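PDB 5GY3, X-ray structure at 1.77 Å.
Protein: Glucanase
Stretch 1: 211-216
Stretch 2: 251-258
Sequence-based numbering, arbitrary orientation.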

# COMPACT_ATOMS: atom_id res chain seq x y z
N PRO A 211 12.58 6.25 -12.16
CA PRO A 211 12.01 5.97 -13.48
C PRO A 211 10.54 6.34 -13.51
O PRO A 211 9.77 5.92 -12.62
CB PRO A 211 12.21 4.45 -13.65
CG PRO A 211 13.38 4.13 -12.76
CD PRO A 211 13.19 5.04 -11.56
N PRO A 212 10.12 7.11 -14.46
CA PRO A 212 8.74 7.63 -14.47
C PRO A 212 7.75 6.59 -14.99
O PRO A 212 7.08 6.79 -15.99
CB PRO A 212 8.85 8.85 -15.39
CG PRO A 212 9.89 8.41 -16.40
CD PRO A 212 10.90 7.59 -15.62
N ARG A 213 7.71 5.44 -14.31
CA ARG A 213 6.86 4.33 -14.69
C ARG A 213 5.69 4.20 -13.73
O ARG A 213 5.85 4.41 -12.52
CB ARG A 213 7.65 3.02 -14.67
CG ARG A 213 8.79 2.96 -15.66
CD ARG A 213 9.65 1.74 -15.39
NE ARG A 213 10.74 1.65 -16.36
CZ ARG A 213 11.61 0.65 -16.40
NH1 ARG A 213 11.50 -0.34 -15.53
NH2 ARG A 213 12.57 0.64 -17.32
N MET A 214 4.52 3.89 -14.29
CA MET A 214 3.48 3.13 -13.60
C MET A 214 4.01 1.71 -13.48
O MET A 214 4.01 0.96 -14.47
CB MET A 214 2.17 3.16 -14.39
CG MET A 214 0.94 2.83 -13.53
SD MET A 214 0.92 1.15 -12.94
CE MET A 214 0.90 0.28 -14.51
N SER A 215 4.45 1.31 -12.29
CA SER A 215 4.97 -0.04 -12.12
C SER A 215 4.57 -0.63 -10.77
O SER A 215 3.38 -0.66 -10.44
CB SER A 215 6.49 -0.07 -12.32
OG SER A 215 7.17 0.66 -11.33
N PHE A 216 5.53 -1.15 -10.00
CA PHE A 216 5.14 -2.02 -8.88
C PHE A 216 4.53 -1.26 -7.70
O PHE A 216 3.84 -1.89 -6.89
CB PHE A 216 6.34 -2.83 -8.40
CG PHE A 216 6.90 -3.74 -9.44
CD1 PHE A 216 6.23 -4.91 -9.78
CD2 PHE A 216 8.09 -3.44 -10.09
CE1 PHE A 216 6.74 -5.76 -10.74
CE2 PHE A 216 8.61 -4.29 -11.06
CZ PHE A 216 7.93 -5.45 -11.38
N PRO A 251 1.13 -5.15 -20.47
CA PRO A 251 2.49 -4.84 -20.01
C PRO A 251 2.54 -4.66 -18.50
O PRO A 251 1.63 -4.09 -17.89
CB PRO A 251 2.83 -3.55 -20.75
CG PRO A 251 1.94 -3.60 -21.99
CD PRO A 251 0.67 -4.23 -21.52
N ALA A 252 3.63 -5.14 -17.89
CA ALA A 252 3.76 -5.07 -16.44
C ALA A 252 4.03 -3.65 -15.95
O ALA A 252 3.80 -3.36 -14.77
CB ALA A 252 4.88 -5.99 -15.96
N TRP A 253 4.56 -2.78 -16.81
CA TRP A 253 4.70 -1.37 -16.48
C TRP A 253 4.57 -0.53 -17.75
O TRP A 253 4.69 -1.05 -18.86
CB TRP A 253 6.03 -1.05 -15.77
CG TRP A 253 7.30 -1.54 -16.44
CD1 TRP A 253 8.02 -2.66 -16.11
CD2 TRP A 253 8.02 -0.92 -17.52
NE1 TRP A 253 9.13 -2.77 -16.92
CE2 TRP A 253 9.15 -1.72 -17.80
CE3 TRP A 253 7.82 0.25 -18.28
CZ2 TRP A 253 10.06 -1.41 -18.80
CZ3 TRP A 253 8.73 0.55 -19.28
CH2 TRP A 253 9.84 -0.27 -19.53
N ILE A 254 4.33 0.76 -17.56
CA ILE A 254 4.41 1.72 -18.67
C ILE A 254 5.14 2.97 -18.19
O ILE A 254 4.93 3.45 -17.08
CB ILE A 254 3.01 2.08 -19.23
CG1 ILE A 254 3.12 3.20 -20.27
CG2 ILE A 254 2.04 2.49 -18.11
CD1 ILE A 254 1.86 3.40 -21.09
N ASN A 255 6.06 3.46 -19.03
CA ASN A 255 6.67 4.76 -18.80
C ASN A 255 5.66 5.83 -19.21
O ASN A 255 5.33 5.95 -20.39
CB ASN A 255 7.97 4.87 -19.59
CG ASN A 255 8.70 6.18 -19.36
OD1 ASN A 255 8.11 7.27 -19.38
ND2 ASN A 255 10.01 6.09 -19.15
N VAL A 256 5.14 6.59 -18.24
CA VAL A 256 4.03 7.48 -18.57
C VAL A 256 4.51 8.75 -19.25
O VAL A 256 3.69 9.51 -19.79
CB VAL A 256 3.18 7.83 -17.32
CG1 VAL A 256 2.58 6.55 -16.71
CG2 VAL A 256 4.01 8.58 -16.30
N SER A 257 5.82 8.99 -19.27
CA SER A 257 6.37 10.16 -19.95
C SER A 257 6.66 9.88 -21.42
O SER A 257 6.42 10.74 -22.27
CB SER A 257 7.65 10.63 -19.26
OG SER A 257 7.33 11.31 -18.06
N THR A 258 7.16 8.68 -21.73
CA THR A 258 7.52 8.32 -23.10
C THR A 258 6.54 7.36 -23.75
O THR A 258 6.64 7.15 -24.97
CB THR A 258 8.91 7.68 -23.13
OG1 THR A 258 8.85 6.38 -22.52
CG2 THR A 258 9.92 8.55 -22.41
O HOH W 1 11.42 3.57 -18.76

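Three backbone hydrogen bonds join the two stretches, which run antiparallel as a short two-stranded ladder. At one end of it M214 and I254 form a hydrogen-bonded pair: M214 N donates to I254 O at 2.9 Å, and I254 N donates to M214 O at 3.1 Å. The third bond, from V256 N to P212 O (3.0 Å), carries the pairing past the strand into the turn. P212 has no amide hydrogen to offer, and at this end of the ladder the pairing asks only for its carbonyl. Between these bonds lies the non-hydrogen-bonded pair R213 and N255, whose CA atoms approach to 4.1 Å. Here the backbones draw close enough for CA-H...O contacts, from R213 CA to I254 O (3.2 Å) and from N255 CA to P212 O (3.5 Å); a similar contact joins W253 CA to M214 O (3.2 Å).

On the face of the sheet that carries R213 and N255, the arginine side chain is nearly fully extended beyond its m chi1 and lays its guanidinium flat on the indole of W253. The planes are only 4° apart, and R213 CZ sits 3.6 Å from the centroid of the six-membered ring, over its face, in a cation-pi arrangement. The aliphatic part joins in, with R213 CD 4.0 Å from the same centroid. Arginine suits this position because its planar cation can stack while its NH groups remain available at the edges. One of them is used: R213 NE donates to water 1 at 3.1 Å, and N255 ND2 donates to the same water at 2.9 Å, so the water bridges the paired side chains. The other end of the N255 amide turns to its own stretch, where OD1 accepts from S257 N and T258 N, both at 2.9 Å, and thereby braces the turn that follows the strand.

The opposite face is apolar. M214 CB packs against I254 CG2 at 3.8 Å and V256 CG1 at 4.1 Å, and all three residues are buried, as befits their hydrocarbon-rich side chains. Toward one end of the contact, S215 CB lies 3.6 Å from W253 CB, a small side chain fitting close to a large one. Toward the other, the CA-to-CB bond of P212 points toward the second stretch, and the ring lies against it, with P212 CG 3.6 Å from N255 ND2 and P212 CB 3.9 Å from S257 OG. Together the two stretches bury 522 Å², to which W253 makes the largest single contribution, 94 Å².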